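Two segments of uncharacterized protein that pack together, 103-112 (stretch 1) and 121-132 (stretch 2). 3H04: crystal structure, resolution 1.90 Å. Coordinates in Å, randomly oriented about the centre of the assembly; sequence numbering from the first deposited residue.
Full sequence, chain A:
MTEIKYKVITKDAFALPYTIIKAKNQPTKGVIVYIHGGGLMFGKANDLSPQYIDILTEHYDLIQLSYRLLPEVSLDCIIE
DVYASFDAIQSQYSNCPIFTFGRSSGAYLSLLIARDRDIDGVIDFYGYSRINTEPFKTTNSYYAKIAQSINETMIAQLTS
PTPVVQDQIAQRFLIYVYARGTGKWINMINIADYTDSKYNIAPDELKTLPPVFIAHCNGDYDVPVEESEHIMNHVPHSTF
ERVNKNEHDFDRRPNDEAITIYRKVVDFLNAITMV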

ATOM      1  N   ARG A 103       0.434   1.521  -3.018  1.00 14.81           N
ATOM      2  CA  ARG A 103       1.541   2.446  -3.126  1.00 14.39           C
ATOM      3  C   ARG A 103       2.216   2.456  -1.797  1.00 15.95           C
ATOM      4  O   ARG A 103       1.569   2.614  -0.752  1.00 14.68           O
ATOM      5  CB  ARG A 103       1.086   3.852  -3.541  1.00 15.29           C
ATOM      6  CG  ARG A 103       0.307   3.799  -4.866  1.00 12.80           C
ATOM      7  CD  ARG A 103       0.071   5.093  -5.541  1.00 14.32           C
ATOM      8  NE  ARG A 103      -0.692   6.044  -4.711  1.00 16.72           N
ATOM      9  CZ  ARG A 103      -0.867   7.343  -4.992  1.00 19.62           C
ATOM     10  NH1 ARG A 103      -0.336   7.891  -6.068  1.00 19.46           N
ATOM     11  NH2 ARG A 103      -1.600   8.099  -4.187  1.00 19.92           N
ATOM     12  N   SER A 104       3.537   2.326  -1.847  1.00 16.52           N
ATOM     13  CA  SER A 104       4.391   2.399  -0.684  1.00 17.02           C
ATOM     14  C   SER A 104       3.977   1.250   0.277  1.00 16.08           C
ATOM     15  O   SER A 104       3.920   0.091  -0.124  1.00 15.15           O
ATOM     16  CB  SER A 104       4.352   3.824  -0.084  1.00 18.11           C
ATOM     17  OG  SER A 104       5.483   4.014   0.733  1.00 23.58           O
ATOM     18  N   SER A 105       3.685   1.549   1.541  1.00 15.40           N
ATOM     19  CA  SER A 105       3.237   0.547   2.480  1.00 14.56           C
ATOM     20  C   SER A 105       1.920  -0.124   2.075  1.00 15.38           C
ATOM     21  O   SER A 105       1.663  -1.244   2.477  1.00 15.88           O
ATOM     22  CB  SER A 105       3.077   1.193   3.865  1.00 16.17           C
ATOM     23  OG  SER A 105       2.263   2.391   3.784  1.00 20.60           O
ATOM     24  N   GLY A 106       1.082   0.536   1.286  1.00 14.08           N
ATOM     25  CA  GLY A 106      -0.077  -0.129   0.721  1.00 15.06           C
ATOM     26  C   GLY A 106       0.253  -1.274  -0.210  1.00 14.92           C
ATOM     27  O   GLY A 106      -0.537  -2.239  -0.330  1.00 15.52           O
ATOM     28  N   ALA A 107       1.399  -1.168  -0.905  1.00 14.25           N
ATOM     29  CA  ALA A 107       1.853  -2.244  -1.790  1.00 14.38           C
ATOM     30  C   ALA A 107       2.322  -3.429  -0.965  1.00 14.38           C
ATOM     31  O   ALA A 107       2.069  -4.586  -1.330  1.00 14.74           O
ATOM     32  CB  ALA A 107       2.969  -1.758  -2.782  1.00 14.19           C
ATOM     33  N   TYR A 108       2.956  -3.168   0.181  1.00 14.66           N
ATOM     34  CA  TYR A 108       3.248  -4.240   1.157  1.00 14.65           C
ATOM     35  C   TYR A 108       1.968  -4.984   1.588  1.00 14.65           C
ATOM     36  O   TYR A 108       1.896  -6.225   1.469  1.00 14.48           O
ATOM     37  CB  TYR A 108       3.936  -3.632   2.390  1.00 15.20           C
ATOM     38  CG  TYR A 108       4.129  -4.554   3.577  1.00 14.61           C
ATOM     39  CD1 TYR A 108       4.922  -5.681   3.502  1.00 14.72           C
ATOM     40  CD2 TYR A 108       3.514  -4.267   4.777  1.00 17.67           C
ATOM     41  CE1 TYR A 108       5.139  -6.483   4.618  1.00 16.65           C
ATOM     42  CE2 TYR A 108       3.739  -5.019   5.875  1.00 18.01           C
ATOM     43  CZ  TYR A 108       4.525  -6.159   5.791  1.00 17.31           C
ATOM     44  OH  TYR A 108       4.729  -6.909   6.914  1.00 16.33           O
ATOM     45  N   LEU A 109       0.950  -4.237   2.008  1.00 14.96           N
ATOM     46  CA  LEU A 109      -0.340  -4.851   2.354  1.00 14.96           C
ATOM     47  C   LEU A 109      -0.978  -5.611   1.175  1.00 15.25           C
ATOM     48  O   LEU A 109      -1.568  -6.681   1.365  1.00 16.49           O
ATOM     49  CB  LEU A 109      -1.303  -3.837   2.927  1.00 13.59           C
ATOM     50  CG  LEU A 109      -0.785  -3.191   4.236  1.00 15.25           C
ATOM     51  CD1 LEU A 109      -1.581  -1.930   4.643  1.00 13.12           C
ATOM     52  CD2 LEU A 109      -0.656  -4.163   5.391  1.00 13.59           C
ATOM     53  N   SER A 110      -0.847  -5.059  -0.027  1.00 14.01           N
ATOM     54  CA  SER A 110      -1.367  -5.691  -1.244  1.00 14.07           C
ATOM     55  C   SER A 110      -0.661  -7.017  -1.555  1.00 13.67           C
ATOM     56  O   SER A 110      -1.294  -7.977  -1.993  1.00 14.91           O
ATOM     57  CB  SER A 110      -1.238  -4.776  -2.446  1.00 12.86           C
ATOM     58  OG  SER A 110      -1.995  -3.616  -2.277  1.00 15.67           O
ATOM     59  N   LEU A 111       0.629  -7.091  -1.262  1.00 14.82           N
ATOM     60  CA  LEU A 111       1.374  -8.325  -1.450  1.00 13.48           C
ATOM     61  C   LEU A 111       1.028  -9.363  -0.401  1.00 14.67           C
ATOM     62  O   LEU A 111       1.023 -10.558  -0.740  1.00 13.63           O
ATOM     63  CB  LEU A 111       2.869  -8.069  -1.478  1.00 13.34           C
ATOM     64  CG  LEU A 111       3.397  -7.369  -2.752  1.00 14.29           C
ATOM     65  CD1 LEU A 111       4.701  -6.616  -2.377  1.00 14.05           C
ATOM     66  CD2 LEU A 111       3.621  -8.373  -3.894  1.00 15.26           C
ATOM     67  N   LEU A 112       0.776  -8.943   0.858  1.00 14.30           N
ATOM     68  CA  LEU A 112       0.311  -9.905   1.898  1.00 15.72           C
ATOM     69  C   LEU A 112      -1.023 -10.565   1.487  1.00 16.09           C
ATOM     70  O   LEU A 112      -1.239 -11.827   1.623  1.00 16.13           O
ATOM     71  CB  LEU A 112       0.191  -9.238   3.272  1.00 14.75           C
ATOM     72  CG  LEU A 112       1.510  -8.728   3.912  1.00 17.84           C
ATOM     73  CD1 LEU A 112       1.301  -8.096   5.317  1.00 16.24           C
ATOM     74  CD2 LEU A 112       2.542  -9.897   3.985  1.00 17.54           C
ATOM     75  N   GLY A 121      -3.634 -10.744  -9.707  1.00 16.54           N
ATOM     76  CA  GLY A 121      -2.436  -9.946  -9.918  1.00 16.39           C
ATOM     77  C   GLY A 121      -2.257  -8.874  -8.878  1.00 16.75           C
ATOM     78  O   GLY A 121      -3.185  -8.554  -8.145  1.00 14.38           O
ATOM     79  N   VAL A 122      -1.048  -8.301  -8.842  1.00 16.40           N
ATOM     80  CA  VAL A 122      -0.705  -7.255  -7.895  1.00 16.98           C
ATOM     81  C   VAL A 122       0.016  -6.138  -8.608  1.00 16.65           C
ATOM     82  O   VAL A 122       0.906  -6.408  -9.456  1.00 16.07           O
ATOM     83  CB  VAL A 122       0.296  -7.754  -6.775  1.00 18.02           C
ATOM     84  CG1 VAL A 122       0.690  -6.551  -5.843  1.00 17.23           C
ATOM     85  CG2 VAL A 122      -0.338  -8.877  -5.961  1.00 18.96           C
ATOM     86  N   ILE A 123      -0.373  -4.901  -8.291  1.00 15.08           N
ATOM     87  CA  ILE A 123       0.296  -3.702  -8.766  1.00 15.59           C
ATOM     88  C   ILE A 123       0.998  -3.088  -7.569  1.00 15.34           C
ATOM     89  O   ILE A 123       0.341  -2.731  -6.607  1.00 16.15           O
ATOM     90  CB  ILE A 123      -0.663  -2.703  -9.374  1.00 16.54           C
ATOM     91  CG1 ILE A 123      -1.601  -3.421 -10.369  1.00 20.20           C
ATOM     92  CG2 ILE A 123       0.130  -1.501  -9.967  1.00 17.41           C
ATOM     93  CD1 ILE A 123      -2.942  -2.776 -10.482  1.00 23.73           C
ATOM     94  N   ASP A 124       2.328  -3.014  -7.638  1.00 15.45           N
ATOM     95  CA  ASP A 124       3.221  -2.642  -6.525  1.00 16.37           C
ATOM     96  C   ASP A 124       3.954  -1.397  -6.929  1.00 16.70           C
ATOM     97  O   ASP A 124       4.911  -1.455  -7.723  1.00 17.03           O
ATOM     98  CB  ASP A 124       4.207  -3.791  -6.259  1.00 17.32           C
ATOM     99  CG  ASP A 124       5.393  -3.423  -5.363  1.00 18.07           C
ATOM    100  OD1 ASP A 124       5.424  -2.355  -4.701  1.00 18.62           O
ATOM    101  OD2 ASP A 124       6.354  -4.259  -5.367  1.00 21.04           O
ATOM    102  N   PHE A 125       3.481  -0.252  -6.417  1.00 16.70           N
ATOM    103  CA  PHE A 125       4.179   1.013  -6.639  1.00 15.95           C
ATOM    104  C   PHE A 125       5.057   1.279  -5.408  1.00 16.03           C
ATOM    105  O   PHE A 125       4.540   1.482  -4.301  1.00 15.84           O
ATOM    106  CB  PHE A 125       3.209   2.170  -6.838  1.00 16.69           C
ATOM    107  CG  PHE A 125       2.694   2.350  -8.242  1.00 17.48           C
ATOM    108  CD1 PHE A 125       2.724   1.326  -9.208  1.00 15.60           C
ATOM    109  CD2 PHE A 125       2.150   3.576  -8.596  1.00 18.10           C
ATOM    110  CE1 PHE A 125       2.182   1.534 -10.508  1.00 15.90           C
ATOM    111  CE2 PHE A 125       1.649   3.784  -9.837  1.00 19.45           C
ATOM    112  CZ  PHE A 125       1.655   2.773 -10.812  1.00 14.31           C
ATOM    113  N   TYR A 126       6.379   1.198  -5.598  1.00 14.27           N
ATOM    114  CA  TYR A 126       7.379   1.532  -4.596  1.00 14.84           C
ATOM    115  C   TYR A 126       7.139   0.995  -3.176  1.00 14.68           C
ATOM    116  O   TYR A 126       7.320   1.721  -2.175  1.00 16.37           O
ATOM    117  CB  TYR A 126       7.706   3.018  -4.562  1.00 14.28           C
ATOM    118  CG  TYR A 126       6.541   3.970  -4.741  1.00 14.73           C
ATOM    119  CD1 TYR A 126       5.747   4.341  -3.650  1.00 17.06           C
ATOM    120  CD2 TYR A 126       6.180   4.425  -5.997  1.00 12.48           C
ATOM    121  CE1 TYR A 126       4.623   5.211  -3.789  1.00 14.41           C
ATOM    122  CE2 TYR A 126       5.079   5.313  -6.139  1.00 17.06           C
ATOM    123  CZ  TYR A 126       4.325   5.701  -5.037  1.00 18.48           C
ATOM    124  OH  TYR A 126       3.236   6.521  -5.181  1.00 13.44           O
ATOM    125  N   GLY A 127       6.749  -0.272  -3.120  1.00 15.03           N
ATOM    126  CA  GLY A 127       6.534  -0.995  -1.882  1.00 15.78           C
ATOM    127  C   GLY A 127       7.648  -2.031  -1.633  1.00 16.53           C
ATOM    128  O   GLY A 127       8.795  -1.927  -2.130  1.00 15.87           O
ATOM    129  N   TYR A 128       7.275  -3.011  -0.841  1.00 16.89           N
ATOM    130  CA  TYR A 128       8.195  -3.966  -0.281  1.00 17.04           C
ATOM    131  C   TYR A 128       7.406  -5.170   0.176  1.00 16.13           C
ATOM    132  O   TYR A 128       6.223  -5.057   0.415  1.00 14.87           O
ATOM    133  CB  TYR A 128       8.933  -3.360   0.918  1.00 16.81           C
ATOM    134  CG  TYR A 128       8.090  -2.567   1.896  1.00 17.12           C
ATOM    135  CD1 TYR A 128       7.573  -3.165   3.037  1.00 16.43           C
ATOM    136  CD2 TYR A 128       7.777  -1.222   1.655  1.00 17.42           C
ATOM    137  CE1 TYR A 128       6.793  -2.441   3.945  1.00 19.54           C
ATOM    138  CE2 TYR A 128       7.005  -0.463   2.589  1.00 17.79           C
ATOM    139  CZ  TYR A 128       6.544  -1.094   3.722  1.00 16.87           C
ATOM    140  OH  TYR A 128       5.776  -0.429   4.612  1.00 20.18           O
ATOM    141  N   SER A 129       8.086  -6.300   0.331  1.00 15.19           N
ATOM    142  CA  SER A 129       7.459  -7.585   0.716  1.00 16.15           C
ATOM    143  C   SER A 129       7.834  -8.046   2.141  1.00 15.81           C
ATOM    144  O   SER A 129       7.544  -9.179   2.557  1.00 15.05           O
ATOM    145  CB  SER A 129       7.918  -8.651  -0.282  1.00 15.58           C
ATOM    146  OG  SER A 129       9.336  -8.895  -0.196  1.00 18.06           O
ATOM    147  N   ARG A 130       8.600  -7.215   2.828  1.00 15.95           N
ATOM    148  CA  ARG A 130       9.136  -7.594   4.137  1.00 16.85           C
ATOM    149  C   ARG A 130       9.414  -6.322   4.934  1.00 16.57           C
ATOM    150  O   ARG A 130       9.661  -5.263   4.345  1.00 17.16           O
ATOM    151  CB  ARG A 130      10.408  -8.426   3.954  1.00 15.56           C
ATOM    152  CG  ARG A 130      11.370  -7.728   3.000  1.00 16.82           C
ATOM    153  CD  ARG A 130      12.664  -8.450   2.730  1.00 17.98           C
ATOM    154  NE  ARG A 130      13.488  -7.658   1.806  1.00 19.10           N
ATOM    155  CZ  ARG A 130      14.671  -8.059   1.342  1.00 19.43           C
ATOM    156  NH1 ARG A 130      15.163  -9.226   1.700  1.00 18.96           N
ATOM    157  NH2 ARG A 130      15.375  -7.285   0.523  1.00 20.66           N
ATOM    158  N   ILE A 131       9.329  -6.424   6.258  1.00 17.16           N
ATOM    159  CA  ILE A 131       9.726  -5.327   7.170  1.00 16.89           C
ATOM    160  C   ILE A 131      11.062  -5.569   7.859  1.00 16.69           C
ATOM    161  O   ILE A 131      11.678  -4.612   8.330  1.00 16.74           O
ATOM    162  CB  ILE A 131       8.652  -5.001   8.217  1.00 17.24           C
ATOM    163  CG1 ILE A 131       8.250  -6.211   9.029  1.00 17.40           C
ATOM    164  CG2 ILE A 131       7.400  -4.461   7.503  1.00 16.41           C
ATOM    165  CD1 ILE A 131       7.318  -5.875  10.145  1.00 15.19           C
ATOM    166  N   ASN A 132      11.510  -6.821   7.891  1.00 17.53           N
ATOM    167  CA  ASN A 132      12.764  -7.206   8.517  1.00 18.26           C
ATOM    168  C   ASN A 132      13.896  -6.951   7.559  1.00 20.17           C
ATOM    169  O   ASN A 132      14.448  -7.895   6.992  1.00 19.99           O
ATOM    170  CB  ASN A 132      12.758  -8.688   8.923  1.00 18.61           C
ATOM    171  CG  ASN A 132      14.031  -9.095   9.645  1.00 19.25           C
ATOM    172  OD1 ASN A 132      14.795  -8.238  10.111  1.00 19.75           O
ATOM    173  ND2 ASN A 132      14.269 -10.396   9.746  1.00 17.91           N
TER

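Stretch 2 runs as a strand nearly antiparallel to the helix of stretch 1, their axes 7.3 Å apart at closest approach, then turns into a loop that follows the helix's first turns. Early in the strand the packing is apolar: Val-122 points toward the helix, its CG1 lying 4.0 Å from Leu-111 CD2. Ile-123 next points away.

Asp-124 serves the turn ahead of it. Its OD1 accepts a hydrogen bond from Gly-127 N (2.9 Å) and sits 3.2 Å from Ala-107 CB, so a carboxylate is held against a small methyl side chain. Phe-125 then supplies the one hydrogen bond between the stretches: its O receives Ser-104 N at 2.8 Å and 166°, nearly straight. This belongs to a parallel bridge with Arg-103, whose side chain shares a face of the sheet with that of Phe-125; Arg-103 CG and Phe-125 CB are 3.9 Å apart.

Tyr-126 O has no conventional partner, but Ser-104 CA approaches it at 3.4 Å in a CA-H...O contact. At Gly-127 the backbones come close, its CA 4.2 Å from Ser-104 CA. A CB there would lie 2.4 Å from Ala-107 CB and 2.8 Å from Ser-104 O, both clashes; glycine lets the loop cross this close to the helix's start.

Tyr-128 makes the main aromatic contact. Its ring is nearly parallel to that of Tyr-108, planes at 22°, but slid so far that the rings barely overlap. They still touch, Tyr-108 CG 3.4 Å from Tyr-128 CE1, and Tyr-108 CB sits over the face of the Tyr-128 ring, 3.8 Å from that ring's centroid. The backbone joins in: Tyr-128 O lies 3.2 Å from Tyr-108 CA and 3.5 Å from Leu-111 CD1, though it lacks a hydrogen-bond donor. Farther along, Ile-131 CG2 packs 3.8 Å from Tyr-108 CZ, extending the tyrosine's apolar surroundings. The rule is close fit, with a single hydrogen bond between the stretches.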